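Local coordinates for CsuC (Acinetobacter baumannii, PDB 6FJY), which probably acts as the periplasmic chaperone of archaic Csu pili, holding the tip adhesin subunit CsuE in a pre-assembly complex by donor-strand complementation, at residues 29-35 against 60-66; 42-46 against 202-206; 165-171 against 197-203. One frame throughout, in Å; residues are numbered along the deposited sequence.

Contact 1 pairs two strands within the N-terminal PapD-like domain, contact 3 pairs strand 162-167 with strand 201-204 in the second β-domain, and contact 2 joins the domains by setting the loop 42-46 against that same strand 201-204. Contacts 2 and 3 share Thr202 and Val203 and have centres about 10 Å apart; the centre of contact 1 lies about 35 Å from that of contact 2 and about 36 Å from that of contact 3. All three are partly buried. Contact 1 is a regular ladder with one apolar, buried face; contact 3 leaves the ladder for a loop rich in amide side chains; contact 2 relies on van der Waals packing, a weak backbone bond and a bridging water.

Contact 1: 29-35 against 60-66; sequences TDAMVQI and PVAKIKA
Residues 31-35 and 61-64 run as antiparallel β-strands, their short axes 4.7 Å apart at closest approach and 158° between N-to-C directions. The register places Ala31 opposite Ile64, Met32 opposite Lys63, Val33 opposite Ala62 and Gln34 opposite Val61. Ala31-Ile64 and Val33-Ala62 are hydrogen-bonded pairs, CA-CA 5.3 and 5.2 Å; Met32-Lys63 and Gln34-Val61 are non-hydrogen-bonded pairs, CA-CA 4.5 and 4.4 Å. The ladder comprises Ala31 N to Ile64 O (3.0 Å), Ile64 N to Ala31 O (2.8 Å), Val33 N to Ala62 O (2.8 Å), Ala62 N to Val33 O (2.8 Å) and Ile35 N to Pro60 O (2.8 Å). Beyond it, Ala66 N donates to Asp30 OD1 (3.2 Å): with chi1 m, the carboxylate substitutes for a backbone acceptor where the strands end.

Ala31, Val33, Ala62 and Ile64 form the buried face. Val33 (t) places CG2 3.7 Å from CG1 of Ile64 (m, m), and both side chains also meet Phe3; the small Ala31 and Ala62 lie beside Asn25 and His70 respectively. Met32, Gln34, Val61 and Lys63 occupy the more exposed face. Met32 (t, p, p) curls across the neighbouring strand, with its SD 3.9 Å from Val61 CG1 and its CE 3.8 Å from Lys63 CE; Lys63 then extends its charged end away, as suits an exposed position. Strand 85-95 flanks residues 31-35 on their other edge, bonding Met32 and Gln34 through the backbone. One buried apolar face and one more exposed mixed face fit a strand pair of a β-sandwich, here the immunoglobulin-like N-terminal domain of a PapD-type chaperone.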
ATOM      1  N   THR A  29      10.885  20.459  -4.153  1.00 83.37           N
ATOM      2  CA  THR A  29      11.725  20.727  -2.995  1.00 80.37           C
ATOM      3  C   THR A  29      12.123  19.416  -2.326  1.00 73.68           C
ATOM      4  O   THR A  29      11.369  18.442  -2.340  1.00 55.93           O
ATOM      5  CB  THR A  29      11.011  21.632  -1.976  1.00 79.04           C
ATOM      6  OG1 THR A  29       9.814  20.990  -1.510  1.00 72.85           O
ATOM      7  CG2 THR A  29      10.678  23.017  -2.584  1.00 59.49           C
ATOM      8  N   ASP A  30      13.328  19.402  -1.757  1.00 68.28           N
ATOM      9  CA  ASP A  30      13.807  18.243  -1.024  1.00 62.40           C
ATOM     10  C   ASP A  30      13.074  18.107   0.310  1.00 71.88           C
ATOM     11  O   ASP A  30      12.504  19.067   0.840  1.00 61.13           O
ATOM     12  CB  ASP A  30      15.314  18.339  -0.778  1.00 56.64           C
ATOM     13  CG  ASP A  30      16.104  18.486  -2.061  1.00 58.00           C
ATOM     14  OD1 ASP A  30      15.493  18.361  -3.137  1.00 48.73           O
ATOM     15  OD2 ASP A  30      17.328  18.714  -1.990  1.00 60.89           O
ATOM     16  N   ALA A  31      13.110  16.886   0.856  1.00 76.33           N
ATOM     17  CA  ALA A  31      12.493  16.565   2.137  1.00 65.10           C
ATOM     18  C   ALA A  31      13.378  15.589   2.900  1.00 60.67           C
ATOM     19  O   ALA A  31      14.122  14.806   2.307  1.00 51.79           O
ATOM     20  CB  ALA A  31      11.102  15.958   1.951  1.00 60.07           C
ATOM     21  N   MET A  32      13.323  15.677   4.224  1.00 58.09           N
ATOM     22  CA  MET A  32      13.999  14.747   5.114  1.00 59.46           C
ATOM     23  C   MET A  32      12.956  13.847   5.754  1.00 61.62           C
ATOM     24  O   MET A  32      11.887  14.314   6.167  1.00 48.45           O
ATOM     25  CB  MET A  32      14.794  15.480   6.201  1.00 72.25           C
ATOM     26  CG  MET A  32      15.653  14.570   7.097  1.00 75.21           C
ATOM     27  SD  MET A  32      17.194  14.061   6.328  1.00 37.09           S
ATOM     28  CE  MET A  32      17.694  15.638   5.676  1.00 60.79           C
ATOM     29  N   VAL A  33      13.279  12.561   5.847  1.00 63.66           N
ATOM     30  CA  VAL A  33      12.366  11.553   6.368  1.00 60.82           C
ATOM     31  C   VAL A  33      13.068  10.733   7.439  1.00 48.32           C
ATOM     32  O   VAL A  33      14.160  10.203   7.209  1.00 47.15           O
ATOM     33  CB  VAL A  33      11.863  10.633   5.241  1.00 62.76           C
ATOM     34  CG1 VAL A  33      10.898   9.625   5.780  1.00 74.42           C
ATOM     35  CG2 VAL A  33      11.221  11.469   4.147  1.00 74.67           C
ATOM     36  N   GLN A  34      12.417  10.595   8.584  1.00 63.20           N
ATOM     37  CA  GLN A  34      12.814   9.683   9.644  1.00 56.34           C
ATOM     38  C   GLN A  34      11.812   8.542   9.685  1.00 53.42           C
ATOM     39  O   GLN A  34      10.613   8.758   9.483  1.00 31.57           O
ATOM     40  CB  GLN A  34      12.854  10.375  11.007  1.00 59.49           C
ATOM     41  CG  GLN A  34      13.337   9.465  12.133  1.00 78.53           C
ATOM     42  CD  GLN A  34      13.006   9.998  13.518  1.00 93.08           C
ATOM     43  OE1 GLN A  34      12.271  10.974  13.663  1.00 96.72           O
ATOM     44  NE2 GLN A  34      13.536   9.345  14.545  1.00103.72           N
ATOM     45  N   ILE A  35      12.316   7.329   9.890  1.00 50.48           N
ATOM     46  CA  ILE A  35      11.513   6.114   9.890  1.00 49.68           C
ATOM     47  C   ILE A  35      11.762   5.373  11.194  1.00 49.33           C
ATOM     48  O   ILE A  35      12.913   5.123  11.555  1.00 41.08           O
ATOM     49  CB  ILE A  35      11.853   5.215   8.689  1.00 58.47           C
ATOM     50  CG1 ILE A  35      11.670   5.987   7.379  1.00 66.11           C
ATOM     51  CG2 ILE A  35      10.956   4.015   8.665  1.00 44.98           C
ATOM     52  CD1 ILE A  35      12.950   6.632   6.862  1.00 63.24           C
ATOM     53  N   PRO A  60      17.008   4.146   8.633  1.00 59.11           N
ATOM     54  CA  PRO A  60      16.221   4.840   9.666  1.00 59.67           C
ATOM     55  C   PRO A  60      16.005   6.323   9.363  1.00 57.99           C
ATOM     56  O   PRO A  60      15.099   6.931   9.944  1.00 42.00           O
ATOM     57  CB  PRO A  60      17.031   4.607  10.952  1.00 41.90           C
ATOM     58  CG  PRO A  60      18.440   4.413  10.462  1.00 45.46           C
ATOM     59  CD  PRO A  60      18.348   3.756   9.120  1.00 50.81           C
ATOM     60  N   VAL A  61      16.833   6.932   8.516  1.00 66.28           N
ATOM     61  CA  VAL A  61      16.664   8.317   8.071  1.00 62.80           C
ATOM     62  C   VAL A  61      17.088   8.423   6.614  1.00 57.94           C
ATOM     63  O   VAL A  61      18.087   7.824   6.203  1.00 53.50           O
ATOM     64  CB  VAL A  61      17.483   9.345   8.886  1.00 57.94           C
ATOM     65  CG1 VAL A  61      17.073  10.764   8.464  1.00 58.50           C
ATOM     66  CG2 VAL A  61      17.277   9.172  10.377  1.00 76.24           C
ATOM     67  N   ALA A  62      16.344   9.204   5.834  1.00 70.65           N
ATOM     68  CA  ALA A  62      16.712   9.417   4.442  1.00 71.98           C
ATOM     69  C   ALA A  62      16.358  10.829   4.006  1.00 60.56           C
ATOM     70  O   ALA A  62      15.369  11.415   4.459  1.00 42.99           O
ATOM     71  CB  ALA A  62      16.014   8.423   3.510  1.00 76.02           C
ATOM     72  N   LYS A  63      17.172  11.353   3.092  1.00 69.50           N
ATOM     73  CA  LYS A  63      16.885  12.595   2.390  1.00 66.40           C
ATOM     74  C   LYS A  63      16.279  12.216   1.047  1.00 68.28           C
ATOM     75  O   LYS A  63      16.913  11.511   0.253  1.00 52.23           O
ATOM     76  CB  LYS A  63      18.150  13.431   2.209  1.00 74.56           C
ATOM     77  CG  LYS A  63      17.929  14.820   1.618  1.00 81.53           C
ATOM     78  CD  LYS A  63      19.254  15.547   1.401  1.00 83.42           C
ATOM     79  CE  LYS A  63      20.052  15.675   2.692  1.00 80.81           C
ATOM     80  NZ  LYS A  63      21.266  16.532   2.509  1.00 88.53           N
ATOM     81  N   ILE A  64      15.040  12.639   0.821  1.00 79.73           N
ATOM     82  CA  ILE A  64      14.321  12.343  -0.411  1.00 70.15           C
ATOM     83  C   ILE A  64      14.283  13.639  -1.204  1.00 61.36           C
ATOM     84  O   ILE A  64      13.431  14.503  -0.958  1.00 49.79           O
ATOM     85  CB  ILE A  64      12.909  11.806  -0.154  1.00 68.99           C
ATOM     86  CG1 ILE A  64      12.931  10.776   0.973  1.00 65.48           C
ATOM     87  CG2 ILE A  64      12.350  11.178  -1.428  1.00 63.15           C
ATOM     88  CD1 ILE A  64      13.717   9.540   0.634  1.00 58.74           C
ATOM     89  N   LYS A  65      15.200  13.772  -2.159  1.00 66.60           N
ATOM     90  CA  LYS A  65      15.280  14.972  -2.968  1.00 67.55           C
ATOM     91  C   LYS A  65      14.210  14.912  -4.046  1.00 68.97           C
ATOM     92  O   LYS A  65      13.583  13.875  -4.276  1.00 52.65           O
ATOM     93  CB  LYS A  65      16.674  15.117  -3.589  1.00 59.56           C
ATOM     94  CG  LYS A  65      17.805  15.068  -2.560  1.00 65.58           C
ATOM     95  CD  LYS A  65      19.180  14.788  -3.166  1.00 57.50           C
ATOM     96  CE  LYS A  65      20.230  14.645  -2.047  1.00 65.30           C
ATOM     97  NZ  LYS A  65      21.632  14.369  -2.503  1.00 72.67           N
ATOM     98  N   ALA A  66      13.998  16.050  -4.698  1.00 77.43           N
ATOM     99  CA  ALA A  66      13.002  16.155  -5.754  1.00 69.76           C
ATOM    100  C   ALA A  66      13.259  15.113  -6.834  1.00 61.84           C
ATOM    101  O   ALA A  66      14.376  14.989  -7.341  1.00 50.61           O
ATOM    102  CB  ALA A  66      13.032  17.561  -6.356  1.00 87.64           C
TER

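Contact 2: 42-46 against 202-206; sequences QDGLK and TVKFA
Gln42 to Leu45 form a type II β-turn with Asp43 at -86/143 and Gly44 at 76/21, a positive phi that glycine adopts easily; Leu45 is left-handed too (61/28). The turn abuts extended residues 202-204, bringing the Leu45 and Val203 CA atoms to 4.1 Å of each other. Direct polar contact is slight: Lys204 N donates weakly to Leu45 O (3.4 Å), and Leu45 CA makes a CA-H...O contact with Thr202 O (3.4 Å). A water bridges the backbones, donating to Gln42 O (2.7 Å) and accepting from Thr202 N (3.1 Å). Packing does the rest. Leu45 (chi1 -82°) sets CD1 4.1 Å from Thr202 CB and CB 3.6 Å from Lys204 CG, using the lysine's aliphatic stem. Gln42 (m, t) lays CD 3.2 Å from Val203 CG1, while its NE2 donates to Tyr196 O and its OE1 accepts from Leu198 N. The loop linking strands 31-41 and 48-50 thus joins the N-terminal domain to the second domain's strand 201-204, whose neighbour 162-167 offers Tyr164 to Leu45 and Lys204.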
ATOM      1  N   GLN A  42      -2.670  -3.852  22.446  1.00 72.39           N
ATOM      2  CA  GLN A  42      -3.805  -3.205  23.090  1.00 69.51           C
ATOM      3  C   GLN A  42      -3.972  -3.719  24.516  1.00 62.86           C
ATOM      4  O   GLN A  42      -5.060  -4.121  24.936  1.00 55.93           O
ATOM      5  CB  GLN A  42      -5.073  -3.411  22.257  1.00 66.16           C
ATOM      6  CG  GLN A  42      -5.073  -2.633  20.933  1.00 61.24           C
ATOM      7  CD  GLN A  42      -6.280  -2.939  20.046  1.00 62.12           C
ATOM      8  OE1 GLN A  42      -6.863  -4.017  20.113  1.00 47.17           O
ATOM      9  NE2 GLN A  42      -6.653  -1.986  19.218  1.00 63.45           N
ATOM     10  N   ASP A  43      -2.900  -3.620  25.291  1.00 69.79           N
ATOM     11  CA  ASP A  43      -2.908  -3.994  26.695  1.00 67.28           C
ATOM     12  C   ASP A  43      -3.387  -2.800  27.510  1.00 79.49           C
ATOM     13  O   ASP A  43      -3.062  -1.650  27.203  1.00 81.36           O
ATOM     14  CB  ASP A  43      -1.514  -4.434  27.144  1.00 73.30           C
ATOM     15  CG  ASP A  43      -1.086  -5.752  26.517  1.00 90.66           C
ATOM     16  OD1 ASP A  43      -1.972  -6.572  26.184  1.00 95.66           O
ATOM     17  OD2 ASP A  43       0.132  -5.958  26.335  1.00 92.57           O
ATOM     18  N   GLY A  44      -4.155  -3.077  28.554  1.00101.13           N
ATOM     19  CA  GLY A  44      -4.817  -2.019  29.288  1.00 96.98           C
ATOM     20  C   GLY A  44      -6.016  -1.451  28.570  1.00 88.28           C
ATOM     21  O   GLY A  44      -6.443  -0.332  28.875  1.00 76.56           O
ATOM     22  N   LEU A  45      -6.573  -2.213  27.624  1.00 87.68           N
ATOM     23  CA  LEU A  45      -7.761  -1.841  26.853  1.00 79.80           C
ATOM     24  C   LEU A  45      -7.547  -0.574  26.028  1.00 77.96           C
ATOM     25  O   LEU A  45      -8.498   0.142  25.707  1.00 72.14           O
ATOM     26  CB  LEU A  45      -8.981  -1.699  27.768  1.00 80.93           C
ATOM     27  CG  LEU A  45      -9.721  -2.989  28.137  1.00 74.43           C
ATOM     28  CD1 LEU A  45      -8.808  -4.209  28.174  1.00 73.85           C
ATOM     29  CD2 LEU A  45     -10.392  -2.811  29.470  1.00 78.60           C
ATOM     30  N   LYS A  46      -6.302  -0.305  25.645  1.00 80.53           N
ATOM     31  CA  LYS A  46      -5.989   0.858  24.830  1.00 69.74           C
ATOM     32  C   LYS A  46      -4.732   0.581  24.035  1.00 65.59           C
ATOM     33  O   LYS A  46      -3.948  -0.316  24.363  1.00 51.14           O
ATOM     34  CB  LYS A  46      -5.821   2.111  25.692  1.00 69.16           C
ATOM     35  CG  LYS A  46      -4.769   1.963  26.787  1.00 79.94           C
ATOM     36  CD  LYS A  46      -4.226   3.305  27.267  1.00 85.79           C
ATOM     37  CE  LYS A  46      -3.173   3.106  28.348  1.00 93.25           C
ATOM     38  NZ  LYS A  46      -2.155   2.093  27.957  1.00102.57           N
ATOM     39  N   THR A 202      -8.450  -6.970  23.713  1.00 64.86           N
ATOM     40  CA  THR A 202      -9.693  -6.286  24.030  1.00 72.49           C
ATOM     41  C   THR A 202      -9.405  -4.794  24.110  1.00 69.59           C
ATOM     42  O   THR A 202      -8.372  -4.389  24.656  1.00 49.91           O
ATOM     43  CB  THR A 202     -10.308  -6.772  25.366  1.00 77.20           C
ATOM     44  OG1 THR A 202     -10.597  -8.176  25.302  1.00 62.97           O
ATOM     45  CG2 THR A 202     -11.591  -5.999  25.706  1.00 53.16           C
ATOM     46  N   VAL A 203     -10.304  -3.982  23.534  1.00 64.73           N
ATOM     47  CA  VAL A 203     -10.204  -2.530  23.608  1.00 53.68           C
ATOM     48  C   VAL A 203     -11.562  -1.960  23.971  1.00 56.56           C
ATOM     49  O   VAL A 203     -12.596  -2.613  23.819  1.00 63.43           O
ATOM     50  CB  VAL A 203      -9.708  -1.888  22.299  1.00 66.68           C
ATOM     51  CG1 VAL A 203      -8.210  -1.748  22.331  1.00 77.51           C
ATOM     52  CG2 VAL A 203     -10.159  -2.692  21.105  1.00 71.94           C
ATOM     53  N   LYS A 204     -11.549  -0.713  24.443  1.00 68.72           N
ATOM     54  CA  LYS A 204     -12.767  -0.021  24.843  1.00 84.57           C
ATOM     55  C   LYS A 204     -12.844   1.348  24.180  1.00 83.19           C
ATOM     56  O   LYS A 204     -11.822   1.959  23.856  1.00 68.01           O
ATOM     57  CB  LYS A 204     -12.878   0.109  26.369  1.00 91.62           C
ATOM     58  CG  LYS A 204     -11.629   0.590  27.090  1.00100.84           C
ATOM     59  CD  LYS A 204     -11.874   0.567  28.595  1.00110.39           C
ATOM     60  CE  LYS A 204     -10.682   1.061  29.392  1.00116.86           C
ATOM     61  NZ  LYS A 204     -10.981   1.060  30.861  1.00123.00           N
ATOM     62  N   PHE A 205     -14.073   1.826  23.981  1.00 93.45           N
ATOM     63  CA  PHE A 205     -14.284   3.099  23.303  1.00 93.29           C
ATOM     64  C   PHE A 205     -15.200   4.002  24.119  1.00 97.10           C
ATOM     65  O   PHE A 205     -15.551   3.679  25.257  1.00 89.96           O
ATOM     66  CB  PHE A 205     -14.920   2.866  21.931  1.00 96.78           C
ATOM     67  CG  PHE A 205     -14.007   2.224  20.932  1.00 95.57           C
ATOM     68  CD1 PHE A 205     -12.638   2.413  20.986  1.00 98.73           C
ATOM     69  CD2 PHE A 205     -14.524   1.411  19.941  1.00 96.56           C
ATOM     70  CE1 PHE A 205     -11.801   1.808  20.061  1.00 89.77           C
ATOM     71  CE2 PHE A 205     -13.695   0.806  19.015  1.00 95.17           C
ATOM     72  CZ  PHE A 205     -12.330   1.003  19.076  1.00 82.90           C
ATOM     73  N   ALA A 206     -15.596   5.130  23.535  1.00103.88           N
ATOM     74  CA  ALA A 206     -16.439   6.128  24.184  1.00 99.93           C
ATOM     75  C   ALA A 206     -17.790   6.139  23.482  1.00 96.74           C
ATOM     76  O   ALA A 206     -17.850   6.354  22.266  1.00 96.06           O
ATOM     77  CB  ALA A 206     -15.785   7.509  24.139  1.00109.61           C
TER
HETATM   78  O   HOH W   1      -5.918  -6.621  25.389  1.00 39.67           O

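Contact 3: 165-171 against 197-203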
ATOM      1  N   LEU A 165     -14.765  -4.180  23.086  1.00 61.17           N
ATOM      2  CA  LEU A 165     -14.712  -5.133  21.986  1.00 65.68           C
ATOM      3  C   LEU A 165     -13.563  -6.100  22.226  1.00 65.02           C
ATOM      4  O   LEU A 165     -12.437  -5.677  22.503  1.00 50.96           O
ATOM      5  CB  LEU A 165     -14.531  -4.420  20.647  1.00 67.61           C
ATOM      6  CG  LEU A 165     -15.774  -4.171  19.790  1.00 71.90           C
ATOM      7  CD1 LEU A 165     -16.994  -3.996  20.641  1.00 72.69           C
ATOM      8  CD2 LEU A 165     -15.565  -2.946  18.901  1.00 62.89           C
ATOM      9  N   LYS A 166     -13.847  -7.394  22.127  1.00 64.94           N
ATOM     10  CA  LYS A 166     -12.833  -8.414  22.332  1.00 66.33           C
ATOM     11  C   LYS A 166     -12.654  -9.211  21.049  1.00 52.49           C
ATOM     12  O   LYS A 166     -13.625  -9.522  20.358  1.00 50.95           O
ATOM     13  CB  LYS A 166     -13.197  -9.358  23.488  1.00 69.68           C
ATOM     14  CG  LYS A 166     -12.171 -10.460  23.698  1.00 72.36           C
ATOM     15  CD  LYS A 166     -12.553 -11.421  24.815  1.00 71.51           C
ATOM     16  CE  LYS A 166     -12.498 -10.786  26.183  1.00 82.50           C
ATOM     17  NZ  LYS A 166     -13.058 -11.732  27.198  1.00 92.93           N
ATOM     18  N   ASN A 167     -11.404  -9.490  20.712  1.00 55.68           N
ATOM     19  CA  ASN A 167     -11.061 -10.326  19.575  1.00 56.01           C
ATOM     20  C   ASN A 167     -10.421 -11.604  20.104  1.00 52.78           C
ATOM     21  O   ASN A 167      -9.353 -11.555  20.723  1.00 45.99           O
ATOM     22  CB  ASN A 167     -10.110  -9.587  18.636  1.00 52.44           C
ATOM     23  CG  ASN A 167     -10.006 -10.237  17.291  1.00 51.68           C
ATOM     24  OD1 ASN A 167     -10.376 -11.397  17.119  1.00 46.55           O
ATOM     25  ND2 ASN A 167      -9.486  -9.496  16.315  1.00 62.11           N
ATOM     26  N   ASN A 168     -11.072 -12.738  19.857  1.00 53.54           N
ATOM     27  CA  ASN A 168     -10.554 -14.055  20.218  1.00 51.69           C
ATOM     28  C   ASN A 168      -9.881 -14.764  19.052  1.00 51.74           C
ATOM     29  O   ASN A 168      -9.441 -15.906  19.206  1.00 50.95           O
ATOM     30  CB  ASN A 168     -11.671 -14.909  20.796  1.00 63.71           C
ATOM     31  CG  ASN A 168     -12.285 -14.276  22.015  1.00 76.09           C
ATOM     32  OD1 ASN A 168     -11.584 -13.936  22.970  1.00 69.91           O
ATOM     33  ND2 ASN A 168     -13.598 -14.082  21.984  1.00 80.54           N
ATOM     34  N   GLY A 169      -9.876 -14.145  17.868  1.00 59.07           N
ATOM     35  CA  GLY A 169      -9.204 -14.705  16.719  1.00 51.72           C
ATOM     36  C   GLY A 169      -7.732 -14.332  16.659  1.00 49.00           C
ATOM     37  O   GLY A 169      -7.245 -13.478  17.391  1.00 44.76           O
ATOM     38  N   GLN A 170      -7.025 -14.994  15.746  1.00 61.39           N
ATOM     39  CA  GLN A 170      -5.599 -14.788  15.545  1.00 60.62           C
ATOM     40  C   GLN A 170      -5.292 -13.670  14.551  1.00 63.28           C
ATOM     41  O   GLN A 170      -4.113 -13.419  14.277  1.00 57.85           O
ATOM     42  CB  GLN A 170      -4.942 -16.088  15.064  1.00 58.95           C
ATOM     43  CG  GLN A 170      -5.120 -17.310  15.981  1.00 63.89           C
ATOM     44  CD  GLN A 170      -4.162 -17.330  17.175  1.00 73.29           C
ATOM     45  OE1 GLN A 170      -3.469 -16.352  17.461  1.00 65.32           O
ATOM     46  NE2 GLN A 170      -4.093 -18.469  17.848  1.00 83.15           N
ATOM     47  N   LYS A 171      -6.310 -13.010  13.986  1.00 55.35           N
ATOM     48  CA  LYS A 171      -6.097 -11.883  13.079  1.00 57.59           C
ATOM     49  C   LYS A 171      -6.909 -10.682  13.552  1.00 49.39           C
ATOM     50  O   LYS A 171      -7.915 -10.821  14.251  1.00 43.37           O
ATOM     51  CB  LYS A 171      -6.471 -12.198  11.631  1.00 44.95           C
ATOM     52  CG  LYS A 171      -5.524 -13.155  10.927  1.00 57.05           C
ATOM     53  CD  LYS A 171      -5.778 -13.183   9.435  1.00 62.73           C
ATOM     54  CE  LYS A 171      -5.097 -12.001   8.732  1.00 60.65           C
ATOM     55  NZ  LYS A 171      -5.812 -10.725   8.960  1.00 63.73           N
ATOM     56  N   VAL A 197      -9.364  -3.704  16.434  1.00 52.41           N
ATOM     57  CA  VAL A 197      -9.365  -4.684  17.514  1.00 59.22           C
ATOM     58  C   VAL A 197      -8.316  -5.726  17.149  1.00 49.50           C
ATOM     59  O   VAL A 197      -8.547  -6.598  16.306  1.00 42.72           O
ATOM     60  CB  VAL A 197     -10.741  -5.314  17.733  1.00 64.92           C
ATOM     61  CG1 VAL A 197     -10.742  -6.135  19.004  1.00 67.85           C
ATOM     62  CG2 VAL A 197     -11.797  -4.231  17.806  1.00 52.54           C
ATOM     63  N   LEU A 198      -7.157  -5.641  17.787  1.00 58.70           N
ATOM     64  CA  LEU A 198      -6.057  -6.528  17.470  1.00 58.72           C
ATOM     65  C   LEU A 198      -6.375  -7.956  17.913  1.00 58.86           C
ATOM     66  O   LEU A 198      -7.221  -8.200  18.778  1.00 42.81           O
ATOM     67  CB  LEU A 198      -4.772  -6.031  18.136  1.00 56.98           C
ATOM     68  CG  LEU A 198      -4.178  -4.718  17.611  1.00 58.47           C
ATOM     69  CD1 LEU A 198      -2.958  -4.344  18.410  1.00 62.09           C
ATOM     70  CD2 LEU A 198      -3.812  -4.812  16.113  1.00 48.72           C
ATOM     71  N   SER A 199      -5.661  -8.899  17.301  1.00 58.69           N
ATOM     72  CA  SER A 199      -5.813 -10.316  17.616  1.00 59.29           C
ATOM     73  C   SER A 199      -5.553 -10.591  19.093  1.00 59.34           C
ATOM     74  O   SER A 199      -4.603 -10.068  19.687  1.00 51.66           O
ATOM     75  CB  SER A 199      -4.839 -11.132  16.774  1.00 60.71           C
ATOM     76  OG  SER A 199      -3.522 -10.825  17.177  1.00 42.53           O
ATOM     77  N   ASN A 200      -6.392 -11.440  19.681  1.00 68.68           N
ATOM     78  CA  ASN A 200      -6.238 -11.855  21.074  1.00 53.29           C
ATOM     79  C   ASN A 200      -6.114 -10.643  21.996  1.00 52.35           C
ATOM     80  O   ASN A 200      -5.235 -10.564  22.858  1.00 49.84           O
ATOM     81  CB  ASN A 200      -5.044 -12.798  21.235  1.00 58.89           C
ATOM     82  CG  ASN A 200      -5.062 -13.942  20.233  1.00 64.61           C
ATOM     83  OD1 ASN A 200      -5.812 -14.905  20.382  1.00 55.46           O
ATOM     84  ND2 ASN A 200      -4.211 -13.850  19.220  1.00 85.89           N
ATOM     85  N   SER A 201      -6.998  -9.673  21.787  1.00 62.59           N
ATOM     86  CA  SER A 201      -6.945  -8.412  22.513  1.00 59.50           C
ATOM     87  C   SER A 201      -8.355  -7.920  22.790  1.00 50.32           C
ATOM     88  O   SER A 201      -9.325  -8.374  22.180  1.00 46.38           O
ATOM     89  CB  SER A 201      -6.168  -7.343  21.725  1.00 45.23           C
ATOM     90  OG  SER A 201      -4.878  -7.806  21.353  1.00 45.02           O
ATOM     91  N   THR A 202      -8.450  -6.970  23.713  1.00 64.86           N
ATOM     92  CA  THR A 202      -9.693  -6.286  24.030  1.00 72.49           C
ATOM     93  C   THR A 202      -9.405  -4.794  24.110  1.00 69.59           C
ATOM     94  O   THR A 202      -8.372  -4.389  24.656  1.00 49.91           O
ATOM     95  CB  THR A 202     -10.308  -6.772  25.366  1.00 77.20           C
ATOM     96  OG1 THR A 202     -10.597  -8.176  25.302  1.00 62.97           O
ATOM     97  CG2 THR A 202     -11.591  -5.999  25.706  1.00 53.16           C
ATOM     98  N   VAL A 203     -10.304  -3.982  23.534  1.00 64.73           N
ATOM     99  CA  VAL A 203     -10.204  -2.530  23.608  1.00 53.68           C
ATOM    100  C   VAL A 203     -11.562  -1.960  23.971  1.00 56.56           C
ATOM    101  O   VAL A 203     -12.596  -2.613  23.819  1.00 63.43           O
ATOM    102  CB  VAL A 203      -9.708  -1.888  22.299  1.00 66.68           C
ATOM    103  CG1 VAL A 203      -8.210  -1.748  22.331  1.00 77.51           C
ATOM    104  CG2 VAL A 203     -10.159  -2.692  21.105  1.00 71.94           C
TER
HETATM  105  O   HOH W   2      -2.054 -13.784  16.252  1.00 46.50           O
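A G1 β-bulge ends the antiparallel pairing of strands 162-167 and 201-204 in the second β-domain: Asn200 and Ser201 both face Asn167. Asn200 is left-handed (52/46), a conformation that asparagine tolerates better than most residues with a side chain. The regular part of the ladder is Leu165 N to Val203 O at 2.8 Å and Val203 N to Leu165 O at 2.9 Å; at the bulge Asn167 N still reaches Ser201 O (2.8 Å), but the return bond, Ser201 N to Asn167 O (3.2 Å), is weak.

Asn167 (chi1 t) is buried, and both ends of its amide are hydrogen-bonded. Its ND2 donates to Val197 O (3.0 Å) and to Lys171 O (2.9 Å), and its OD1 accepts Gly169 N (2.9 Å), closing an Asx turn; OD1 also accepts from Val148 N. One side chain thus holds the turn 167-171 together and joins it to Val197 at the end of strand 195-197. Val197 (t) packs CG1 3.5 Å from Asn167 CB and CG2 3.9 Å from Leu165 CB, apolar surface suited to the interior. On the opposite face, the Lys166 stem passes Thr202, with CG 3.2 Å from OG1, before its charged end leads away. Ser201 (m) bends back so that OG donates to Ser199 O (2.8 Å). At the loop tips, Asn200 (m) gives ND2 to Gln170 OE1 (3.1 Å), the glutamine folded by m, m rotamers; a water bridges the segments, donating to Gln170 OE1 (3.2 Å) and Gln170 O (2.9 Å) and accepting a weak bond from Ser199 OG (3.4 Å).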